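Local coordinates for ABC transporter, solute-binding protein (Staphylococcus aureus, PDB 6LKJ), which probably serves as the extracellular solute receptor of an ABC transporter and binds a sugar phosphate in the cleft between its two lobes, at residues L96-V101 with N214-A219; S168-V173 with L186-D191. All coordinates share one frame; numbering follows the deposited sequence.

Interaction 1: L96-V101 with N214-A219; sequences LLMPTV and NVDGIA. With BGP (6-O-phosphono-beta-D-galactopyranose), chain B.
Met98 and Asn214 face each other as an antiparallel hydrogen-bonded pair. Met98 N donates to Asn214 O at 2.8 Å, while Asn214 N returns a 2.9 Å bond to Met98 O. Asp216 N adds a more bent bond, 2.8 Å, to Leu96 O. The short segment axes approach to 4.8 Å at 140°, a twisted antiparallel pair.

Polar side chains gather on the face of Met98, Asn214 and Asp216. Asn214 ND2 donates to sugar O2 at 3.1 Å and 171°, while its OD1 accepts from Gln142, which fixes the flip of the amide. The Asp216 carboxylate takes O2–H on OD1 and O3–H on OD2, the latter at 2.6 Å; Tyr9 is a second partner of OD2.

Carbon-to-polar contacts add to this face. Thr100 CG2 lies against the Asn214 amide, crossing it at about a right angle. Met98 is extended at chi1 (-171°), with CG opposite the backbone N, and its CG comes within 3.3 Å of sugar O2. The apolar pair is on the other face, where Leu97 CD2 and Val215 CG2 meet at 4.1 Å, the side chains side by side and pointing the same way. Sugar O2 thus accepts from an amide and donates to a carboxylate, a pairing that should make recognition of this hydroxyl directional.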
# COMPACT_ATOMS: atom_id res chain seq x y z
N LEU A 96 -6.39 6.03 2.49
CA LEU A 96 -6.30 5.06 3.57
C LEU A 96 -4.90 5.10 4.15
O LEU A 96 -3.94 5.53 3.51
CB LEU A 96 -6.61 3.63 3.09
CG LEU A 96 -8.06 3.21 2.86
CD1 LEU A 96 -8.12 1.77 2.38
CD2 LEU A 96 -8.90 3.40 4.11
N LEU A 97 -4.79 4.63 5.39
CA LEU A 97 -3.50 4.41 6.05
C LEU A 97 -3.22 2.92 6.04
O LEU A 97 -4.02 2.12 6.53
CB LEU A 97 -3.51 4.96 7.47
CG LEU A 97 -3.91 6.43 7.61
CD1 LEU A 97 -4.08 6.81 9.07
CD2 LEU A 97 -2.88 7.33 6.93
N MET A 98 -2.07 2.54 5.48
CA MET A 98 -1.73 1.13 5.29
C MET A 98 -0.35 0.84 5.88
O MET A 98 0.67 1.18 5.26
CB MET A 98 -1.77 0.74 3.82
CG MET A 98 -1.62 -0.75 3.59
SD MET A 98 -3.14 -1.62 4.02
CE MET A 98 -4.19 -1.12 2.66
N PRO A 99 -0.28 0.22 7.06
CA PRO A 99 1.03 -0.17 7.59
C PRO A 99 1.64 -1.27 6.75
O PRO A 99 0.98 -2.24 6.37
CB PRO A 99 0.70 -0.67 9.01
CG PRO A 99 -0.67 -0.13 9.31
CD PRO A 99 -1.38 -0.05 8.00
N THR A 100 2.92 -1.11 6.42
CA THR A 100 3.70 -2.21 5.88
C THR A 100 4.10 -3.14 7.02
O THR A 100 4.34 -2.69 8.14
CB THR A 100 4.94 -1.71 5.14
OG1 THR A 100 5.75 -0.94 6.04
CG2 THR A 100 4.54 -0.83 3.96
N VAL A 101 4.15 -4.44 6.74
CA VAL A 101 4.32 -5.44 7.78
C VAL A 101 5.29 -6.52 7.33
O VAL A 101 5.57 -6.69 6.14
CB VAL A 101 2.98 -6.09 8.19
CG1 VAL A 101 2.02 -5.06 8.78
CG2 VAL A 101 2.35 -6.79 7.00
N ASN A 214 2.11 3.64 5.12
CA ASN A 214 1.75 4.15 3.80
C ASN A 214 0.52 5.03 3.91
O ASN A 214 -0.48 4.65 4.53
CB ASN A 214 1.48 3.00 2.83
CG ASN A 214 2.69 2.13 2.59
OD1 ASN A 214 3.81 2.47 2.98
ND2 ASN A 214 2.47 1.00 1.93
N VAL A 215 0.58 6.20 3.29
CA VAL A 215 -0.60 7.04 3.09
C VAL A 215 -1.05 6.81 1.66
O VAL A 215 -0.52 7.42 0.72
CB VAL A 215 -0.30 8.52 3.37
CG1 VAL A 215 -1.58 9.35 3.24
CG2 VAL A 215 0.30 8.69 4.76
N ASP A 216 -2.01 5.91 1.48
CA ASP A 216 -2.54 5.63 0.15
C ASP A 216 -3.36 6.81 -0.36
O ASP A 216 -4.04 7.50 0.41
CB ASP A 216 -3.40 4.36 0.19
CG ASP A 216 -2.61 3.13 0.57
OD1 ASP A 216 -1.39 3.23 0.81
OD2 ASP A 216 -3.22 2.04 0.63
N GLY A 217 -3.29 7.04 -1.67
CA GLY A 217 -3.89 8.21 -2.26
C GLY A 217 -4.83 7.87 -3.41
O GLY A 217 -4.87 6.74 -3.89
N ILE A 218 -5.59 8.88 -3.82
CA ILE A 218 -6.48 8.82 -4.97
C ILE A 218 -6.19 10.02 -5.86
O ILE A 218 -6.00 11.14 -5.36
CB ILE A 218 -7.97 8.80 -4.55
CG1 ILE A 218 -8.26 7.63 -3.61
CG2 ILE A 218 -8.88 8.73 -5.77
CD1 ILE A 218 -9.70 7.59 -3.13
N ALA A 219 -6.16 9.80 -7.17
CA ALA A 219 -5.85 10.86 -8.12
C ALA A 219 -6.72 10.72 -9.36
O ALA A 219 -7.10 9.62 -9.75
CB ALA A 219 -4.37 10.85 -8.52
C1 BGP B . 0.67 -1.36 -0.22
C2 BGP B . -0.07 -0.04 -0.43
C3 BGP B . -1.35 -0.27 -1.16
C4 BGP B . -1.12 -0.98 -2.46
C5 BGP B . -0.37 -2.29 -2.24
C6 BGP B . -0.10 -2.97 -3.55
O1 BGP B . 1.85 -1.13 0.38
O2 BGP B . -0.35 0.56 0.85
O3 BGP B . -1.97 1.00 -1.44
O4 BGP B . -0.35 -0.13 -3.31
O5 BGP B . 0.90 -2.06 -1.54
O6 BGP B . 0.74 -2.19 -4.31
P BGP B . 2.13 -2.86 -4.89
O1P BGP B . 3.06 -3.18 -3.75
O2P BGP B . 2.79 -1.86 -5.82
O3P BGP B . 1.81 -4.11 -5.66

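Interaction 2: S168-V173 with L186-D191; sequences SKTSKV and LSYEQD. With BGP (6-O-phosphono-beta-D-galactopyranose), chain B.
Buried polar groups of Thr170, Ser187 and Asp191 share a single water across this contact. Water 1 donates to Thr170 O and to Asp191 OD2 (2.7 Å) and accepts from Ser187 OG at 2.5 Å, so one molecule ties Thr170 to Ser187 and Asp191. Ser171 OG lies 3.0 Å from Asp191 OD2, a possible hydrogen bond, since the same hydroxyl may donate to water 2 instead. Water 2 lies in the plane of the Tyr188 ring and joins Tyr188 OH to Ser171 OG.

The Tyr188 ring is sandwiched: Asp191 CB sits 3.4 Å above one face, and sugar C1 lies 3.6 Å above the opposite face, offset toward the rim, so the pyranose packs over the ring. Thr170 CG2 approaches at the ring edge, 3.6 Å from CE1. At chi1 -71° Thr170 OG1 stands beside the backbone N and CG2 takes the position opposite it; OG1 donates to phosphate O1P at 2.7 Å, and Ser132 is a further partner of OG1. Val173 CG1 rests on the backbone of Leu186. Thr170 therefore donates to the phosphate through OG1 while its CG2 touches the edge of the ring against which the sugar packs, which ties phosphate and sugar recognition to one residue.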
# COMPACT_ATOMS: atom_id res chain seq x y z
N SER A 168 8.52 -10.68 -8.13
CA SER A 168 8.02 -9.64 -9.03
C SER A 168 6.80 -8.94 -8.44
O SER A 168 6.68 -7.71 -8.53
CB SER A 168 7.68 -10.24 -10.39
OG SER A 168 7.17 -9.25 -11.27
N LYS A 169 5.89 -9.69 -7.83
CA LYS A 169 4.60 -9.17 -7.39
C LYS A 169 4.51 -9.17 -5.87
O LYS A 169 4.93 -10.13 -5.21
CB LYS A 169 3.45 -9.99 -7.98
CG LYS A 169 3.46 -10.06 -9.50
CD LYS A 169 3.13 -8.70 -10.10
CE LYS A 169 1.70 -8.30 -9.81
NZ LYS A 169 1.29 -7.10 -10.59
N THR A 170 3.95 -8.09 -5.32
CA THR A 170 3.80 -7.98 -3.87
C THR A 170 2.93 -9.09 -3.31
O THR A 170 3.25 -9.68 -2.26
CB THR A 170 3.22 -6.61 -3.51
OG1 THR A 170 4.21 -5.59 -3.74
CG2 THR A 170 2.79 -6.57 -2.05
N SER A 171 1.82 -9.40 -3.98
CA SER A 171 0.91 -10.41 -3.46
C SER A 171 1.47 -11.82 -3.58
O SER A 171 0.96 -12.73 -2.92
CB SER A 171 -0.44 -10.32 -4.19
OG SER A 171 -1.18 -9.22 -3.70
N LYS A 172 2.51 -12.02 -4.39
CA LYS A 172 3.19 -13.32 -4.38
C LYS A 172 3.91 -13.55 -3.06
O LYS A 172 4.11 -14.71 -2.66
CB LYS A 172 4.17 -13.41 -5.55
CG LYS A 172 4.70 -14.81 -5.81
CD LYS A 172 3.58 -15.77 -6.18
CE LYS A 172 4.12 -17.09 -6.72
NZ LYS A 172 3.06 -17.93 -7.32
N VAL A 173 4.30 -12.48 -2.37
CA VAL A 173 4.99 -12.62 -1.09
C VAL A 173 4.08 -13.26 -0.06
O VAL A 173 4.44 -14.25 0.59
CB VAL A 173 5.52 -11.25 -0.61
CG1 VAL A 173 6.14 -11.38 0.77
CG2 VAL A 173 6.52 -10.68 -1.61
N LEU A 186 8.02 -9.60 3.34
CA LEU A 186 7.69 -8.18 3.50
C LEU A 186 6.41 -7.90 2.73
O LEU A 186 6.39 -7.95 1.50
CB LEU A 186 8.84 -7.30 3.01
CG LEU A 186 10.19 -7.47 3.70
CD1 LEU A 186 11.10 -6.30 3.37
CD2 LEU A 186 10.03 -7.61 5.21
N SER A 187 5.34 -7.59 3.46
CA SER A 187 4.02 -7.42 2.87
C SER A 187 3.40 -6.13 3.41
O SER A 187 4.09 -5.20 3.84
CB SER A 187 3.16 -8.66 3.16
OG SER A 187 1.91 -8.59 2.50
N TYR A 188 2.07 -6.05 3.37
CA TYR A 188 1.35 -4.94 3.97
C TYR A 188 0.11 -5.49 4.67
O TYR A 188 -0.30 -6.63 4.47
CB TYR A 188 0.99 -3.86 2.94
CG TYR A 188 0.11 -4.29 1.80
CD1 TYR A 188 0.63 -4.96 0.70
CD2 TYR A 188 -1.25 -3.99 1.80
CE1 TYR A 188 -0.18 -5.34 -0.36
CE2 TYR A 188 -2.07 -4.37 0.75
CZ TYR A 188 -1.53 -5.04 -0.33
OH TYR A 188 -2.34 -5.41 -1.37
N GLU A 189 -0.49 -4.63 5.50
CA GLU A 189 -1.45 -5.09 6.50
C GLU A 189 -2.65 -5.78 5.87
O GLU A 189 -3.01 -6.90 6.27
CB GLU A 189 -1.89 -3.90 7.36
CG GLU A 189 -2.59 -4.29 8.65
CD GLU A 189 -2.84 -3.10 9.54
OE1 GLU A 189 -3.66 -2.24 9.17
OE2 GLU A 189 -2.21 -3.02 10.62
N GLN A 190 -3.28 -5.14 4.89
CA GLN A 190 -4.51 -5.68 4.32
C GLN A 190 -4.26 -7.00 3.59
O GLN A 190 -5.07 -7.93 3.68
CB GLN A 190 -5.15 -4.66 3.38
CG GLN A 190 -6.14 -3.73 4.06
CD GLN A 190 -7.18 -4.47 4.88
OE1 GLN A 190 -7.91 -5.31 4.37
NE2 GLN A 190 -7.26 -4.15 6.17
N ASP A 191 -3.14 -7.10 2.88
CA ASP A 191 -2.81 -8.34 2.18
C ASP A 191 -2.53 -9.47 3.17
O ASP A 191 -2.95 -10.61 2.95
CB ASP A 191 -1.61 -8.11 1.26
CG ASP A 191 -1.73 -8.84 -0.06
OD1 ASP A 191 -2.86 -9.19 -0.46
OD2 ASP A 191 -0.69 -9.04 -0.72
C1 BGP B . 0.67 -1.36 -0.22
C2 BGP B . -0.07 -0.04 -0.43
C3 BGP B . -1.35 -0.27 -1.16
C4 BGP B . -1.12 -0.98 -2.46
C5 BGP B . -0.37 -2.29 -2.24
C6 BGP B . -0.10 -2.97 -3.55
O1 BGP B . 1.85 -1.13 0.38
O2 BGP B . -0.35 0.56 0.85
O3 BGP B . -1.97 1.00 -1.44
O4 BGP B . -0.35 -0.13 -3.31
O5 BGP B . 0.90 -2.06 -1.54
O6 BGP B . 0.74 -2.19 -4.31
P BGP B . 2.13 -2.86 -4.89
O1P BGP B . 3.06 -3.18 -3.75
O2P BGP B . 2.79 -1.86 -5.82
O3P BGP B . 1.81 -4.11 -5.66
O HOH W 1 1.81 -9.32 0.12
O HOH W 2 -1.05 -6.41 -3.46

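Interaction 2 is nested in the chain loop closed by interaction 1, their centres 13 Å apart, and strand 93-105 joins them. After pairing with 214-219, it goes on beside strand 184-188, where Ser187 N lies 2.8 Å from Val101 O and Glu189 N 2.9 Å from Pro99 O, both probable hydrogen bonds. Packing adds Met98 CE against Gln190 CG at 3.5 Å. Both contacts hold the same ligand, 6-O-phosphono-beta-D-galactopyranose: interaction 1 takes the O2 and O3 hydroxyls, interaction 2 a pyranose face and the phosphate. Thr36, Gly58, Thr138 and Thr139 complete the hydrogen-bonded site, consistent with the two-lobed cleft of periplasmic-binding-protein folds.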